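Local coordinates for protein 5-oxopent-3-ene-1,2,5-tricarboxylate decarboxylase (PDB 6IYM) that belongs to the fumarylacetoacetate hydrolase family and binds a magnesium ion through acidic side chains in a fold rich in beta strands, at residues G106-I111 / H270-V275; V197-N202 / I261-E266. One frame throughout, in Å; residues are numbered along the deposited sequence.

Contact 1 of 2, residues G106-I111 / H270-V275; sequences GPFDPI and HLQNQV. Unlike the reference sequence in segment 270-275: Q274 (reference Lys).
N273 and I111 meet where a beta turn is docked on the edge of a strand, and with F108 they show how one buried amide can hold a loop in place of regular strand pairing. The side-chain nitrogen of N273 reaches two carbonyls of the loop. Its bond from ND2 to D109 O is 2.7 Å long and nearly straight, lying in the plane of both groups and on a lone pair of the oxygen. The second, from N273 ND2 to G106 O at 3.1 Å, is more bent. G106 O also accepts D109 N, the closing bond of the type II turn 106-109, and the two donors approach from opposite faces of the carbonyl plane. A chi1 of -54° sets CG of N273 anti to the carbonyl carbon, the position from which its amide reaches the loop. I111 lays its aliphatic arm across the N273 side chain at about a right angle, CD1 coming to 3.4 Å from N273 CB, while P179 of strand 178-186 touches both residues.

F108, at the turn's third position, gives its N to Q272 O at 2.8 Å, nearly along the C=O axis, although the N-H itself is bent away from the line. Its ring takes the Q272 amide at an edge: NE2 of Q272 lies in the ring plane, 3.8 Å from CE1 of F108, with the ring and amide planes 78° apart. A water bridges F108 O and Q274 N. Within the turn, D109 OD2 accepts G106 N from above the carboxylate plane, and OD1 makes a salt bridge to R61. Beyond P110, I111 N bonds to Q274 O at 2.8 Å, and the chain falls into parallel pairing with V275. Thus a type II turn, held by two bonds from an asparagine amide, leads into the short edge strand 111-112 of a mixed five-stranded sheet.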
ATOM      1  N   GLY A 106       3.351  15.680   7.882  1.00 37.24           N
ATOM      2  CA  GLY A 106       3.281  16.898   7.064  1.00 39.75           C
ATOM      3  C   GLY A 106       4.451  17.824   7.356  1.00 39.07           C
ATOM      4  O   GLY A 106       5.350  17.487   8.115  1.00 39.12           O
ATOM      5  N   PRO A 107       4.465  19.031   6.770  1.00 39.08           N
ATOM      6  CA  PRO A 107       5.558  19.969   6.999  1.00 40.43           C
ATOM      7  C   PRO A 107       5.824  20.250   8.495  1.00 45.08           C
ATOM      8  O   PRO A 107       4.877  20.384   9.263  1.00 44.01           O
ATOM      9  CB  PRO A 107       5.091  21.213   6.241  1.00 40.81           C
ATOM     10  CG  PRO A 107       4.200  20.678   5.166  1.00 40.89           C
ATOM     11  CD  PRO A 107       3.467  19.522   5.818  1.00 40.30           C
ATOM     12  N   PHE A 108       7.115  20.267   8.867  1.00 46.21           N
ATOM     13  CA  PHE A 108       7.671  20.613  10.206  1.00 44.24           C
ATOM     14  C   PHE A 108       7.286  19.584  11.262  1.00 45.29           C
ATOM     15  O   PHE A 108       7.732  19.756  12.408  1.00 47.16           O
ATOM     16  CB  PHE A 108       7.232  22.009  10.642  1.00 48.72           C
ATOM     17  CG  PHE A 108       7.777  23.121   9.786  1.00 44.69           C
ATOM     18  CD1 PHE A 108       9.135  23.411   9.799  1.00 48.02           C
ATOM     19  CD2 PHE A 108       6.941  23.871   8.981  1.00 44.05           C
ATOM     20  CE1 PHE A 108       9.643  24.425   9.002  1.00 49.22           C
ATOM     21  CE2 PHE A 108       7.452  24.872   8.167  1.00 46.52           C
ATOM     22  CZ  PHE A 108       8.795  25.173   8.206  1.00 43.55           C
ATOM     23  N   ASP A 109       6.550  18.527  10.897  1.00 49.30           N
ATOM     24  CA  ASP A 109       6.269  17.403  11.823  1.00 44.75           C
ATOM     25  C   ASP A 109       7.564  16.669  12.108  1.00 44.42           C
ATOM     26  O   ASP A 109       8.357  16.401  11.196  1.00 45.35           O
ATOM     27  CB  ASP A 109       5.266  16.388  11.271  1.00 47.75           C
ATOM     28  CG  ASP A 109       3.842  16.877  11.336  1.00 48.94           C
ATOM     29  OD1 ASP A 109       3.663  17.994  11.847  1.00 49.76           O
ATOM     30  OD2 ASP A 109       2.934  16.163  10.817  1.00 47.81           O
ATOM     31  N   PRO A 110       7.745  16.239  13.367  1.00 49.22           N
ATOM     32  CA  PRO A 110       8.865  15.383  13.726  1.00 50.69           C
ATOM     33  C   PRO A 110       8.845  14.034  12.984  1.00 52.56           C
ATOM     34  O   PRO A 110       7.759  13.509  12.700  1.00 43.00           O
ATOM     35  CB  PRO A 110       8.680  15.137  15.233  1.00 57.39           C
ATOM     36  CG  PRO A 110       7.715  16.207  15.697  1.00 54.06           C
ATOM     37  CD  PRO A 110       6.850  16.538  14.504  1.00 51.72           C
ATOM     38  N   ILE A 111      10.038  13.522  12.656  1.00 43.80           N
ATOM     39  CA  ILE A 111      10.256  12.120  12.220  1.00 42.46           C
ATOM     40  C   ILE A 111      10.633  11.325  13.471  1.00 46.58           C
ATOM     41  O   ILE A 111      11.666  11.629  14.070  1.00 45.88           O
ATOM     42  CB  ILE A 111      11.351  12.037  11.134  1.00 43.96           C
ATOM     43  CG1 ILE A 111      10.916  12.689   9.818  1.00 39.66           C
ATOM     44  CG2 ILE A 111      11.800  10.611  10.910  1.00 41.12           C
ATOM     45  CD1 ILE A 111      12.064  13.328   9.081  1.00 38.41           C
ATOM     46  N   HIS A 270       9.708  23.971   0.180  1.00 41.98           N
ATOM     47  CA  HIS A 270      10.558  23.344   1.219  1.00 44.01           C
ATOM     48  C   HIS A 270       9.718  22.372   2.055  1.00 38.89           C
ATOM     49  O   HIS A 270       8.663  22.779   2.508  1.00 41.56           O
ATOM     50  CB  HIS A 270      11.196  24.460   2.059  1.00 44.60           C
ATOM     51  CG  HIS A 270      12.242  25.198   1.297  1.00 47.68           C
ATOM     52  ND1 HIS A 270      13.584  25.087   1.594  1.00 46.72           N
ATOM     53  CD2 HIS A 270      12.145  26.029   0.237  1.00 52.66           C
ATOM     54  CE1 HIS A 270      14.280  25.810   0.738  1.00 51.76           C
ATOM     55  NE2 HIS A 270      13.414  26.396  -0.113  1.00 51.25           N
ATOM     56  N   LEU A 271      10.219  21.160   2.276  1.00 35.56           N
ATOM     57  CA  LEU A 271       9.682  20.171   3.233  1.00 38.73           C
ATOM     58  C   LEU A 271      10.771  19.942   4.273  1.00 38.00           C
ATOM     59  O   LEU A 271      11.764  19.263   3.959  1.00 38.84           O
ATOM     60  CB  LEU A 271       9.312  18.898   2.467  1.00 43.71           C
ATOM     61  CG  LEU A 271       8.547  17.814   3.227  1.00 46.58           C
ATOM     62  CD1 LEU A 271       7.202  18.309   3.761  1.00 46.19           C
ATOM     63  CD2 LEU A 271       8.323  16.624   2.322  1.00 42.60           C
ATOM     64  N   GLN A 272      10.575  20.481   5.472  1.00 38.18           N
ATOM     65  CA  GLN A 272      11.552  20.367   6.579  1.00 41.22           C
ATOM     66  C   GLN A 272      10.915  19.594   7.729  1.00 41.40           C
ATOM     67  O   GLN A 272       9.776  19.946   8.131  1.00 39.78           O
ATOM     68  CB  GLN A 272      12.006  21.748   7.032  1.00 43.69           C
ATOM     69  CG  GLN A 272      12.976  21.715   8.210  1.00 50.47           C
ATOM     70  CD  GLN A 272      13.280  23.119   8.674  1.00 55.72           C
ATOM     71  OE1 GLN A 272      13.591  24.000   7.872  1.00 52.87           O
ATOM     72  NE2 GLN A 272      13.155  23.337   9.975  1.00 58.31           N
ATOM     73  N   ASN A 273      11.669  18.607   8.228  1.00 34.16           N
ATOM     74  CA  ASN A 273      11.314  17.726   9.357  1.00 36.63           C
ATOM     75  C   ASN A 273      12.562  17.507  10.210  1.00 38.09           C
ATOM     76  O   ASN A 273      13.697  17.353   9.663  1.00 43.50           O
ATOM     77  CB  ASN A 273      10.715  16.414   8.845  1.00 38.08           C
ATOM     78  CG  ASN A 273       9.545  16.634   7.901  1.00 38.87           C
ATOM     79  OD1 ASN A 273       9.724  16.828   6.691  1.00 38.35           O
ATOM     80  ND2 ASN A 273       8.347  16.677   8.463  1.00 38.27           N
ATOM     81  N   GLN A 274      12.364  17.367  11.508  1.00 39.02           N
ATOM     82  CA  GLN A 274      13.469  17.079  12.446  1.00 38.05           C
ATOM     83  C   GLN A 274      13.278  15.647  12.944  1.00 36.13           C
ATOM     84  O   GLN A 274      12.153  15.283  13.329  1.00 41.99           O
ATOM     85  CB  GLN A 274      13.455  18.142  13.551  1.00 44.99           C
ATOM     86  CG  GLN A 274      14.736  18.202  14.372  1.00 51.89           C
ATOM     87  CD  GLN A 274      14.714  19.199  15.514  1.00 49.16           C
ATOM     88  OE1 GLN A 274      13.712  19.838  15.826  1.00 48.50           O
ATOM     89  NE2 GLN A 274      15.854  19.329  16.164  1.00 47.94           N
ATOM     90  N   VAL A 275      14.349  14.869  12.994  1.00 39.66           N
ATOM     91  CA  VAL A 275      14.364  13.559  13.702  1.00 44.97           C
ATOM     92  C   VAL A 275      14.238  13.851  15.206  1.00 49.43           C
ATOM     93  O   VAL A 275      15.024  14.670  15.725  1.00 43.42           O
ATOM     94  CB  VAL A 275      15.615  12.753  13.317  1.00 47.40           C
ATOM     95  CG1 VAL A 275      15.717  11.409  14.040  1.00 48.26           C
ATOM     96  CG2 VAL A 275      15.684  12.551  11.813  1.00 48.64           C
TER
HETATM   97  O   HOH W   1      10.289  18.634  13.011  1.00 51.66           O

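Contact 2 of 2, residues V197-N202 / I261-E266. Unlike the reference sequence in segment 261-266: I261 (reference Val).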
ATOM      1  N   VAL A 197      16.326  19.321  -7.216  1.00 38.87           N
ATOM      2  CA  VAL A 197      15.954  18.643  -5.949  1.00 37.18           C
ATOM      3  C   VAL A 197      17.177  18.735  -5.022  1.00 37.81           C
ATOM      4  O   VAL A 197      18.223  18.148  -5.337  1.00 40.85           O
ATOM      5  CB  VAL A 197      15.504  17.185  -6.192  1.00 38.39           C
ATOM      6  CG1 VAL A 197      15.110  16.496  -4.889  1.00 39.67           C
ATOM      7  CG2 VAL A 197      14.353  17.094  -7.207  1.00 38.82           C
ATOM      8  N   GLU A 198      17.041  19.390  -3.878  1.00 39.38           N
ATOM      9  CA  GLU A 198      18.147  19.511  -2.897  1.00 37.90           C
ATOM     10  C   GLU A 198      17.673  19.052  -1.520  1.00 39.79           C
ATOM     11  O   GLU A 198      16.479  19.292  -1.130  1.00 36.93           O
ATOM     12  CB  GLU A 198      18.664  20.942  -2.762  1.00 39.76           C
ATOM     13  CG  GLU A 198      19.051  21.619  -4.060  1.00 40.61           C
ATOM     14  CD  GLU A 198      19.975  22.821  -3.854  1.00 49.00           C
ATOM     15  OE1 GLU A 198      21.093  22.846  -4.439  1.00 48.23           O
ATOM     16  OE2 GLU A 198      19.596  23.714  -3.079  1.00 50.96           O
ATOM     17  N   THR A 199      18.618  18.483  -0.778  1.00 40.05           N
ATOM     18  CA  THR A 199      18.463  18.166   0.654  1.00 42.61           C
ATOM     19  C   THR A 199      19.590  18.797   1.467  1.00 35.32           C
ATOM     20  O   THR A 199      20.768  18.595   1.124  1.00 39.55           O
ATOM     21  CB  THR A 199      18.405  16.658   0.840  1.00 39.97           C
ATOM     22  OG1 THR A 199      17.436  16.252  -0.118  1.00 41.26           O
ATOM     23  CG2 THR A 199      18.015  16.265   2.243  1.00 47.11           C
ATOM     24  N   ARG A 200      19.220  19.503   2.518  1.00 36.71           N
ATOM     25  CA  ARG A 200      20.163  19.972   3.566  1.00 42.90           C
ATOM     26  C   ARG A 200      19.884  19.188   4.846  1.00 43.91           C
ATOM     27  O   ARG A 200      18.698  18.901   5.120  1.00 41.13           O
ATOM     28  CB  ARG A 200      20.039  21.478   3.775  1.00 42.52           C
ATOM     29  CG  ARG A 200      20.576  22.269   2.596  1.00 44.78           C
ATOM     30  CD  ARG A 200      20.434  23.765   2.720  1.00 46.03           C
ATOM     31  NE  ARG A 200      20.932  24.329   1.475  1.00 48.24           N
ATOM     32  CZ  ARG A 200      22.186  24.666   1.226  1.00 50.83           C
ATOM     33  NH1 ARG A 200      23.112  24.539   2.159  1.00 49.86           N
ATOM     34  NH2 ARG A 200      22.513  25.126   0.029  1.00 50.62           N
ATOM     35  N   VAL A 201      20.950  18.795   5.535  1.00 38.24           N
ATOM     36  CA  VAL A 201      20.891  18.226   6.908  1.00 44.23           C
ATOM     37  C   VAL A 201      21.636  19.205   7.814  1.00 40.43           C
ATOM     38  O   VAL A 201      22.819  19.497   7.532  1.00 43.58           O
ATOM     39  CB  VAL A 201      21.456  16.790   6.958  1.00 43.27           C
ATOM     40  CG1 VAL A 201      21.572  16.260   8.391  1.00 40.57           C
ATOM     41  CG2 VAL A 201      20.617  15.849   6.094  1.00 44.46           C
ATOM     42  N   ASN A 202      20.939  19.749   8.803  1.00 42.03           N
ATOM     43  CA  ASN A 202      21.475  20.797   9.706  1.00 42.97           C
ATOM     44  C   ASN A 202      22.123  21.902   8.881  1.00 47.11           C
ATOM     45  O   ASN A 202      23.137  22.429   9.333  1.00 43.65           O
ATOM     46  CB  ASN A 202      22.481  20.171  10.670  1.00 37.75           C
ATOM     47  CG  ASN A 202      21.800  19.083  11.454  1.00 40.76           C
ATOM     48  OD1 ASN A 202      20.621  19.248  11.768  1.00 38.21           O
ATOM     49  ND2 ASN A 202      22.515  17.999  11.757  1.00 43.13           N
ATOM     50  N   ILE A 261      16.174  18.070   8.621  1.00 37.96           N
ATOM     51  CA  ILE A 261      16.277  17.704   7.172  1.00 40.24           C
ATOM     52  C   ILE A 261      15.416  18.703   6.407  1.00 40.95           C
ATOM     53  O   ILE A 261      14.245  18.861   6.793  1.00 42.47           O
ATOM     54  CB  ILE A 261      15.828  16.259   6.928  1.00 41.63           C
ATOM     55  CG1 ILE A 261      16.415  15.291   7.966  1.00 44.11           C
ATOM     56  CG2 ILE A 261      16.184  15.826   5.510  1.00 45.71           C
ATOM     57  CD1 ILE A 261      15.509  14.116   8.248  1.00 48.94           C
ATOM     58  N   ASP A 262      16.002  19.390   5.423  1.00 41.65           N
ATOM     59  CA  ASP A 262      15.311  20.367   4.537  1.00 41.77           C
ATOM     60  C   ASP A 262      15.432  19.922   3.063  1.00 42.50           C
ATOM     61  O   ASP A 262      16.490  20.180   2.423  1.00 42.57           O
ATOM     62  CB  ASP A 262      15.899  21.752   4.774  1.00 45.24           C
ATOM     63  CG  ASP A 262      15.322  22.859   3.908  1.00 53.68           C
ATOM     64  OD1 ASP A 262      14.122  22.780   3.541  1.00 52.65           O
ATOM     65  OD2 ASP A 262      16.094  23.805   3.607  1.00 62.98           O
ATOM     66  N   VAL A 263      14.364  19.338   2.524  1.00 34.44           N
ATOM     67  CA  VAL A 263      14.227  18.961   1.087  1.00 36.63           C
ATOM     68  C   VAL A 263      13.525  20.127   0.379  1.00 38.16           C
ATOM     69  O   VAL A 263      12.514  20.651   0.879  1.00 42.43           O
ATOM     70  CB  VAL A 263      13.435  17.647   0.927  1.00 38.96           C
ATOM     71  CG1 VAL A 263      13.342  17.193  -0.525  1.00 41.52           C
ATOM     72  CG2 VAL A 263      13.978  16.522   1.809  1.00 36.67           C
ATOM     73  N   SER A 264      14.042  20.549  -0.750  1.00 38.00           N
ATOM     74  CA  SER A 264      13.413  21.609  -1.558  1.00 39.04           C
ATOM     75  C   SER A 264      13.408  21.156  -3.009  1.00 38.66           C
ATOM     76  O   SER A 264      14.328  20.390  -3.420  1.00 36.32           O
ATOM     77  CB  SER A 264      14.115  22.928  -1.382  1.00 43.96           C
ATOM     78  OG  SER A 264      15.403  22.860  -1.949  1.00 41.58           O
ATOM     79  N   ILE A 265      12.396  21.607  -3.735  1.00 39.35           N
ATOM     80  CA  ILE A 265      12.242  21.375  -5.193  1.00 40.80           C
ATOM     81  C   ILE A 265      11.833  22.713  -5.773  1.00 41.59           C
ATOM     82  O   ILE A 265      10.853  23.274  -5.270  1.00 39.49           O
ATOM     83  CB  ILE A 265      11.201  20.286  -5.476  1.00 43.76           C
ATOM     84  CG1 ILE A 265      11.576  18.991  -4.739  1.00 42.78           C
ATOM     85  CG2 ILE A 265      11.050  20.109  -6.987  1.00 40.90           C
ATOM     86  CD1 ILE A 265      10.819  17.750  -5.199  1.00 42.77           C
ATOM     87  N   GLU A 266      12.594  23.236  -6.725  1.00 44.87           N
ATOM     88  CA  GLU A 266      12.351  24.604  -7.227  1.00 46.97           C
ATOM     89  C   GLU A 266      10.985  24.568  -7.915  1.00 47.90           C
ATOM     90  O   GLU A 266      10.692  23.586  -8.589  1.00 43.99           O
ATOM     91  CB  GLU A 266      13.552  25.117  -8.041  1.00 58.21           C
ATOM     92  CG  GLU A 266      13.609  24.698  -9.492  1.00 61.94           C
ATOM     93  CD  GLU A 266      14.966  24.882 -10.167  1.00 67.29           C
ATOM     94  OE1 GLU A 266      15.826  25.651  -9.647  1.00 65.70           O
ATOM     95  OE2 GLU A 266      15.177  24.239 -11.217  1.00 60.46           O
TER
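T199 and I261 touch through their CG2 methyls, 3.8 Å apart, the two side chains lying side by side and pointing the same way. A chi1 of -49° in T199 and -45° in I261 puts OG1 and CG1 anti to the carbonyl carbon, leaving each CG2 anti to the backbone N. V263 packs on T199 across the non-hydrogen-bonded pair they form, its CG2 being 4.1 Å from T199 CG2. Farther along this face, V197 CG2 meets I265 CD1 at 4.1 Å.

Four backbone bonds set this spacing. E198 and S264 exchange both N-H groups, E198 N to S264 O at 2.9 Å, and R200 and D262 do the same, D262 N reaching R200 O at 2.8 Å. This is regular antiparallel pairing between two interior strands of the five-stranded sheet, and it divides the residues between two faces. Most of the buried face packs on strands 121-131 and 147-158 of the larger sheet: Y123 touches T199, V201 and I261, I152 touches V263 and I265, while V197 meets Y79 and P242. On this face T199 OG1 is hydrogen-bonded to OE1 of Q207 on strand 204-210.

On the other, partly exposed face, E198, R200 and D262 have polar partners beyond the pair. D262 OD1 accepts H270 ND1, R200 NH1 bonds to G203 O, and E198 OE1 pairs with S208. R200 NE and D262 OD2 are 5.3 Å apart, not a salt bridge, though their opposite charges may attract weakly.

From the N terminus, the chain first lays down 106-111, whose partner 270-275 arrives only after 158 intervening residues, so contact 1 closes a long loop. Contact 2 is nested inside it: 197-202 and 261-266 join across 58 residues. The glutamates and aspartate of the magnesium site, E124, E126 and D155, fall within the outer loop, before the inner one begins. Strands 260-265 and 269-276 follow each other and lie adjacent in one sheet, which brings the contacts together, their centres 11 Å apart; L271 N probably bonds to V263 O at 2.7 Å. The shared sheet thus runs from edge strand 111-112 through both contacts toward 204-210.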